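Local atomic coordinates of pyridine synthase TbtD (Thermobispora bispora, PDB entry 5WA4), a protein that probably catalyses the [4+2] aza-cycloaddition that builds the pyridine core of thiomuracin, and binds an N-terminal leader peptide fragment. Residues R31-A36 / E76-G81; A178-G183 / G312-V317; D214-A217 / A222-E225. One frame throughout, in Å; residues are numbered along the deposited sequence.

Near the N terminus, contact 1 closes a loop of 39 residues that holds strands 44-49 and 55-62, and ties helix 22-35 to helix 64-85 in the part of the chain built around the antiparallel sheet. After strand 123-128 has completed the sheet, the chain enters its helical part. Contact 2 spans 128 residues, bringing the turn after helix 164-178 against helix 307-328. Contact 3 is nested inside that span and closes a short connection between helices 205-218 and 220-235; no two contacts cross. Contacts 2 and 3 have centres 25 Å apart, whereas contact 1 lies on the opposite side of the chain's centre from both, its centre 36 Å from that of contact 2.

Contact 1. Residues R31-A36 / E76-G81; sequences RPAFAA and EHVVGG
P32 and A33 pack on V78 and V79 in an apolar, antiparallel helix-helix contact, where the end of helix 22-35 lies beside helix 64-85. Strand order and connections here are consistent with a ferredoxin-like beta-alpha-beta-beta-alpha-beta pattern, with helix 98-107 inserted before the last strand; helices 22-35 and 64-85 would be its two helices. The axes of the short segments run at 170° and approach to 8.5 Å, a separation to which the small A33 contributes. A33 suits the closest backbone approach because its methyl needs little room: it meets V78 at 4.0 Å, CB to CB, and also touches CG2 of V79. V78 spreads over the neighbouring helix through one branch. With CG1 anti to the backbone N (chi1 179°), that methyl comes over CB of P32, 3.4 Å away, and also lies against the backbone N of A33. Proline adds a compact hydrocarbon surface here, and since its N carries no hydrogen, the helix is kinked at this point without a bond to the preceding turn. No hydrogen bond crosses between the segments, so the contact rests on apolar packing, and probably on partial exclusion of water, since P32 and V78 stay partly exposed.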
loop_
_atom_site.group_PDB
_atom_site.type_symbol
_atom_site.label_atom_id
_atom_site.label_comp_id
_atom_site.label_asym_id
_atom_site.label_seq_id
_atom_site.Cartn_x
_atom_site.Cartn_y
_atom_site.Cartn_z
ATOM N N ARG E 31 7.248 39.282 30.450
ATOM C CA ARG E 31 6.415 40.415 30.030
ATOM C C ARG E 31 6.977 41.785 30.474
ATOM O O ARG E 31 7.107 42.684 29.639
ATOM C CB ARG E 31 4.966 40.255 30.525
ATOM C CG ARG E 31 4.177 41.560 30.523
ATOM C CD ARG E 31 2.677 41.369 30.751
ATOM N NE ARG E 31 2.368 40.929 32.104
ATOM C CZ ARG E 31 1.141 40.946 32.619
ATOM N NH1 ARG E 31 0.130 41.407 31.875
ATOM N NH2 ARG E 31 0.925 40.514 33.870
ATOM N N PRO E 32 7.317 41.951 31.771
ATOM C CA PRO E 32 7.975 43.210 32.155
ATOM C C PRO E 32 9.210 43.579 31.314
ATOM O O PRO E 32 9.340 44.739 30.931
ATOM C CB PRO E 32 8.382 42.951 33.607
ATOM C CG PRO E 32 7.351 42.017 34.108
ATOM C CD PRO E 32 7.033 41.112 32.955
ATOM N N ALA E 33 10.094 42.625 31.042
ATOM C CA ALA E 33 11.277 42.897 30.232
ATOM C C ALA E 33 10.866 43.444 28.865
ATOM O O ALA E 33 11.522 44.331 28.317
ATOM C CB ALA E 33 12.122 41.643 30.076
ATOM N N PHE E 34 9.757 42.921 28.342
ATOM C CA PHE E 34 9.242 43.306 27.032
ATOM C C PHE E 34 8.713 44.730 27.039
ATOM O O PHE E 34 8.906 45.469 26.071
ATOM C CB PHE E 34 8.127 42.356 26.568
ATOM C CG PHE E 34 8.618 41.118 25.857
ATOM C CD1 PHE E 34 9.910 40.640 26.054
ATOM C CD2 PHE E 34 7.775 40.428 24.997
ATOM C CE1 PHE E 34 10.356 39.494 25.398
ATOM C CE2 PHE E 34 8.207 39.286 24.341
ATOM C CZ PHE E 34 9.503 38.815 24.538
ATOM N N ALA E 35 8.026 45.107 28.115
ATOM C CA ALA E 35 7.517 46.473 28.243
ATOM C C ALA E 35 8.691 47.446 28.403
ATOM O O ALA E 35 8.651 48.584 27.907
ATOM C CB ALA E 35 6.557 46.585 29.413
ATOM N N ALA E 36 9.743 46.959 29.067
ATOM C CA ALA E 36 10.944 47.737 29.363
ATOM C C ALA E 36 11.663 48.257 28.121
ATOM O O ALA E 36 12.431 49.213 28.212
ATOM C CB ALA E 36 11.898 46.906 30.188
ATOM N N GLU E 76 18.395 40.573 31.055
ATOM C CA GLU E 76 19.216 40.108 32.168
ATOM C C GLU E 76 18.771 40.714 33.505
ATOM O O GLU E 76 18.838 40.058 34.543
ATOM C CB GLU E 76 20.689 40.416 31.916
ATOM C CG GLU E 76 21.597 40.161 33.121
ATOM C CD GLU E 76 21.350 38.815 33.799
ATOM O OE1 GLU E 76 21.185 37.810 33.072
ATOM O OE2 GLU E 76 21.307 38.770 35.057
ATOM N N HIS E 77 18.286 41.950 33.493
ATOM C CA HIS E 77 17.856 42.547 34.752
ATOM C C HIS E 77 16.485 42.024 35.203
ATOM O O HIS E 77 16.348 41.525 36.324
ATOM C CB HIS E 77 17.833 44.080 34.655
ATOM C CG HIS E 77 17.510 44.762 35.952
ATOM N ND1 HIS E 77 18.208 44.517 37.117
ATOM C CD2 HIS E 77 16.568 45.684 36.265
ATOM C CE1 HIS E 77 17.704 45.254 38.092
ATOM N NE2 HIS E 77 16.711 45.973 37.602
ATOM N N VAL E 78 15.478 42.127 34.339
ATOM C CA VAL E 78 14.112 41.788 34.736
ATOM C C VAL E 78 13.851 40.281 34.703
ATOM O O VAL E 78 13.142 39.762 35.567
ATOM C CB VAL E 78 13.070 42.489 33.839
ATOM C CG1 VAL E 78 11.643 42.097 34.248
ATOM C CG2 VAL E 78 13.265 43.989 33.870
ATOM N N VAL E 79 14.411 39.578 33.713
ATOM C CA VAL E 79 14.258 38.120 33.646
ATOM C C VAL E 79 15.195 37.486 34.662
ATOM O O VAL E 79 14.762 36.680 35.480
ATOM C CB VAL E 79 14.534 37.529 32.226
ATOM C CG1 VAL E 79 14.341 36.033 32.220
ATOM C CG2 VAL E 79 13.610 38.147 31.203
ATOM N N GLY E 80 16.470 37.865 34.631
ATOM C CA GLY E 80 17.428 37.381 35.615
ATOM C C GLY E 80 16.955 37.653 37.037
ATOM O O GLY E 80 17.260 36.894 37.963
ATOM N N GLY E 81 16.191 38.736 37.195
ATOM C CA GLY E 81 15.592 39.100 38.464
ATOM C C GLY E 81 14.528 38.124 38.919
ATOM O O GLY E 81 14.396 37.849 40.118
#

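Contact 2. Residues A178-G183 / G312-V317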
loop_
_atom_site.group_PDB
_atom_site.type_symbol
_atom_site.label_atom_id
_atom_site.label_comp_id
_atom_site.label_asym_id
_atom_site.label_seq_id
_atom_site.Cartn_x
_atom_site.Cartn_y
_atom_site.Cartn_z
ATOM N N ALA E 178 -16.125 32.511 12.732
ATOM C CA ALA E 178 -15.878 33.800 12.128
ATOM C C ALA E 178 -15.035 33.699 10.861
ATOM O O ALA E 178 -15.379 34.280 9.838
ATOM C CB ALA E 178 -15.205 34.726 13.140
ATOM N N LEU E 179 -13.927 32.973 10.932
ATOM C CA LEU E 179 -12.972 32.977 9.840
ATOM C C LEU E 179 -13.124 31.837 8.840
ATOM O O LEU E 179 -12.234 31.640 8.015
ATOM C CB LEU E 179 -11.550 32.960 10.391
ATOM C CG LEU E 179 -11.113 34.208 11.151
ATOM C CD1 LEU E 179 -11.024 33.907 12.633
ATOM C CD2 LEU E 179 -9.775 34.729 10.634
ATOM N N SER E 180 -14.219 31.084 8.886
ATOM C CA SER E 180 -14.481 30.142 7.794
ATOM C C SER E 180 -15.577 30.710 6.887
ATOM O O SER E 180 -16.195 31.734 7.219
ATOM C CB SER E 180 -14.880 28.759 8.320
ATOM O OG SER E 180 -16.204 28.744 8.805
ATOM N N THR E 181 -15.839 30.060 5.760
ATOM C CA THR E 181 -16.814 30.623 4.838
ATOM C C THR E 181 -18.231 30.461 5.406
ATOM O O THR E 181 -18.960 31.454 5.573
ATOM C CB THR E 181 -16.725 30.002 3.399
ATOM O OG1 THR E 181 -15.373 30.055 2.915
ATOM C CG2 THR E 181 -17.602 30.773 2.439
ATOM N N GLY E 182 -18.629 29.234 5.723
ATOM C CA GLY E 182 -19.992 28.997 6.177
ATOM C C GLY E 182 -20.234 29.095 7.680
ATOM O O GLY E 182 -21.352 28.849 8.152
ATOM N N GLY E 183 -19.201 29.455 8.442
ATOM C CA GLY E 183 -19.313 29.472 9.889
ATOM C C GLY E 183 -19.404 28.046 10.415
ATOM O O GLY E 183 -19.185 27.085 9.647
ATOM N N GLY E 312 -7.358 27.416 2.076
ATOM C CA GLY E 312 -5.997 27.304 2.547
ATOM C C GLY E 312 -5.782 28.292 3.671
ATOM O O GLY E 312 -5.011 28.056 4.578
ATOM N N ALA E 313 -6.475 29.417 3.608
ATOM C CA ALA E 313 -6.232 30.513 4.527
ATOM C C ALA E 313 -6.887 30.194 5.869
ATOM O O ALA E 313 -6.306 30.424 6.935
ATOM C CB ALA E 313 -6.767 31.831 3.940
ATOM N N TYR E 314 -8.100 29.652 5.798
ATOM C CA TYR E 314 -8.780 29.132 6.963
ATOM C C TYR E 314 -7.890 28.117 7.700
ATOM O O TYR E 314 -7.624 28.296 8.877
ATOM C CB TYR E 314 -10.114 28.494 6.582
ATOM C CG TYR E 314 -10.780 27.856 7.780
ATOM C CD1 TYR E 314 -11.387 28.637 8.754
ATOM C CD2 TYR E 314 -10.785 26.479 7.949
ATOM C CE1 TYR E 314 -11.984 28.062 9.867
ATOM C CE2 TYR E 314 -11.377 25.896 9.048
ATOM C CZ TYR E 314 -11.977 26.691 10.006
ATOM O OH TYR E 314 -12.560 26.119 11.112
ATOM N N ARG E 315 -7.408 27.076 7.015
ATOM C CA ARG E 315 -6.568 26.097 7.682
ATOM C C ARG E 315 -5.311 26.725 8.297
ATOM O O ARG E 315 -4.852 26.280 9.347
ATOM C CB ARG E 315 -6.165 24.907 6.765
ATOM C CG ARG E 315 -7.299 24.143 6.004
ATOM C CD ARG E 315 -7.057 22.580 6.092
ATOM N NE ARG E 315 -7.675 22.038 7.322
ATOM C CZ ARG E 315 -8.707 21.192 7.386
ATOM N NH1 ARG E 315 -9.203 20.615 6.290
ATOM N NH2 ARG E 315 -9.182 20.839 8.571
ATOM N N LEU E 316 -4.759 27.770 7.697
ATOM C CA LEU E 316 -3.560 28.354 8.296
ATOM C C LEU E 316 -3.922 29.051 9.609
ATOM O O LEU E 316 -3.130 29.106 10.563
ATOM C CB LEU E 316 -2.883 29.339 7.344
ATOM C CG LEU E 316 -1.573 29.900 7.897
ATOM C CD1 LEU E 316 -0.412 29.737 6.932
ATOM C CD2 LEU E 316 -1.757 31.358 8.259
ATOM N N VAL E 317 -5.140 29.578 9.651
ATOM C CA VAL E 317 -5.517 30.473 10.715
ATOM C C VAL E 317 -6.069 29.631 11.904
ATOM O O VAL E 317 -5.712 29.875 13.069
ATOM C CB VAL E 317 -6.496 31.556 10.166
ATOM C CG1 VAL E 317 -7.949 31.151 10.219
ATOM C CG2 VAL E 317 -6.233 32.868 10.795
#
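Y314 of helix 307-328 reaches L179 and S180 in the turn of a helix-loop-helix connection, where helix 164-178 gives way to helix 184-201 in the helical part of the protein. Its CB leads away from the backbone with CG anti to N (chi1 176°), which carries the ring out to the turn; CB and CG lie at the border of the contact, each 4.1 Å from O of L179. Next comes CD1, 3.2 Å from that same O, which approaches the ring at its edge and near its plane. CE1 meets CB of S180 at 3.4 Å, and CZ still touches this methylene more loosely. At the tip, the hydroxyl is hydrogen-bonded to OG of S190 on helix 184-201, so tyrosine combines a broad apolar flank with a polar end that is satisfied inside the fold. Serine suits its place likewise: CB serves the ring while OG bonds to O of A176, in the last turn of the preceding helix. One turn beyond Y314, the side chain of V317 crosses that of L179 at about a right angle, and CG2 of the valine lies 4.0 Å from CD2 of the leucine.

Contact 3. Residues D214-A217 / A222-E225; sequences DHYA and AFTE
H215 and Y216 meet F223 and T224 in a mainly aromatic contact between consecutive helices, 205-218 and 220-235, joined by a very short connection. D214, which begins the first segment, faces elsewhere: its carboxylate forms a salt bridge with R188 of the second subunit. H215 comes next, and its NE2 approaches CZ of F223 at 4.3 Å, at the edge of the phenyl ring and near its plane. The imidazole has polar work on both nitrogens, ND1 bonding to R218 and NE2 making a weak bond to the backbone of the bound peptide; an apolar side chain of that peptide also packs against F223. Y216 carries the heart of the contact. Its CG is anti to the backbone N (chi1 172°), and its side chain and that of F223 run antiparallel alongside each other, with CE1 3.5 Å from CB of the phenylalanine. The two rings are oblique, their centroids 5.7 Å apart and their planes at 47°. Beyond the ring, the Y216 hydroxyl lies 3.2 Å from CG2 of T224, a methyl set near the ring plane. Threonine divides its branches, since OG1 turns back to bond O of R220. A217, last in the segment, points away from the second helix. Helix 332-352 completes the surroundings: L341 packs on both Y216 and F223, and the tyrosine hydroxyl is hydrogen-bonded to OD2 of D348, joining three helices.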
loop_
_atom_site.group_PDB
_atom_site.type_symbol
_atom_site.label_atom_id
_atom_site.label_comp_id
_atom_site.label_asym_id
_atom_site.label_seq_id
_atom_site.Cartn_x
_atom_site.Cartn_y
_atom_site.Cartn_z
ATOM N N ASP E 214 -19.662 10.715 26.140
ATOM C CA ASP E 214 -20.399 10.605 27.408
ATOM C C ASP E 214 -20.235 11.867 28.252
ATOM O O ASP E 214 -21.213 12.442 28.714
ATOM C CB ASP E 214 -19.934 9.391 28.227
ATOM C CG ASP E 214 -20.457 8.068 27.678
ATOM O OD1 ASP E 214 -20.988 8.054 26.548
ATOM O OD2 ASP E 214 -20.314 7.033 28.364
ATOM N N HIS E 215 -18.993 12.284 28.467
ATOM C CA HIS E 215 -18.711 13.509 29.201
ATOM C C HIS E 215 -19.417 14.703 28.581
ATOM O O HIS E 215 -19.772 15.656 29.270
ATOM C CB HIS E 215 -17.214 13.790 29.244
ATOM C CG HIS E 215 -16.879 15.138 29.797
ATOM N ND1 HIS E 215 -16.988 15.438 31.137
ATOM C CD2 HIS E 215 -16.483 16.279 29.187
ATOM C CE1 HIS E 215 -16.646 16.699 31.332
ATOM N NE2 HIS E 215 -16.337 17.232 30.165
ATOM N N TYR E 216 -19.617 14.665 27.273
ATOM C CA TYR E 216 -20.358 15.736 26.646
ATOM C C TYR E 216 -21.820 15.710 27.098
ATOM O O TYR E 216 -22.333 16.702 27.622
ATOM C CB TYR E 216 -20.275 15.657 25.122
ATOM C CG TYR E 216 -21.198 16.653 24.473
ATOM C CD1 TYR E 216 -20.916 18.018 24.502
ATOM C CD2 TYR E 216 -22.378 16.235 23.879
ATOM C CE1 TYR E 216 -21.774 18.934 23.922
ATOM C CE2 TYR E 216 -23.236 17.126 23.309
ATOM C CZ TYR E 216 -22.937 18.475 23.329
ATOM O OH TYR E 216 -23.825 19.345 22.749
ATOM N N ALA E 217 -22.487 14.573 26.902
ATOM C CA ALA E 217 -23.931 14.494 27.118
ATOM C C ALA E 217 -24.339 14.749 28.576
ATOM O O ALA E 217 -25.447 15.224 28.825
ATOM C CB ALA E 217 -24.455 13.151 26.648
ATOM N N ALA E 222 -24.697 22.967 29.188
ATOM C CA ALA E 222 -23.636 23.940 29.434
ATOM C C ALA E 222 -22.791 24.210 28.175
ATOM O O ALA E 222 -22.421 25.362 27.908
ATOM C CB ALA E 222 -22.748 23.471 30.572
ATOM N N PHE E 223 -22.489 23.154 27.410
ATOM C CA PHE E 223 -21.662 23.291 26.212
ATOM C C PHE E 223 -22.400 23.982 25.075
ATOM O O PHE E 223 -21.853 24.878 24.443
ATOM C CB PHE E 223 -21.152 21.926 25.725
ATOM C CG PHE E 223 -19.935 21.444 26.452
ATOM C CD1 PHE E 223 -18.685 21.911 26.112
ATOM C CD2 PHE E 223 -20.044 20.534 27.482
ATOM C CE1 PHE E 223 -17.564 21.483 26.786
ATOM C CE2 PHE E 223 -18.931 20.104 28.147
ATOM C CZ PHE E 223 -17.685 20.584 27.805
ATOM N N THR E 224 -23.625 23.545 24.798
ATOM C CA THR E 224 -24.376 24.069 23.670
ATOM C C THR E 224 -24.644 25.547 23.826
ATOM O O THR E 224 -24.588 26.303 22.854
ATOM C CB THR E 224 -25.720 23.372 23.500
ATOM O OG1 THR E 224 -26.384 23.317 24.770
ATOM C CG2 THR E 224 -25.542 21.981 22.939
ATOM N N GLU E 225 -24.942 25.969 25.048
ATOM C CA GLU E 225 -25.334 27.357 25.236
ATOM C C GLU E 225 -24.119 28.290 25.378
ATOM O O GLU E 225 -24.237 29.500 25.129
ATOM C CB GLU E 225 -26.311 27.480 26.413
ATOM C CG GLU E 225 -27.740 27.095 25.987
ATOM C CD GLU E 225 -28.692 26.881 27.150
ATOM O OE1 GLU E 225 -28.217 26.787 28.303
ATOM O OE2 GLU E 225 -29.917 26.796 26.912
#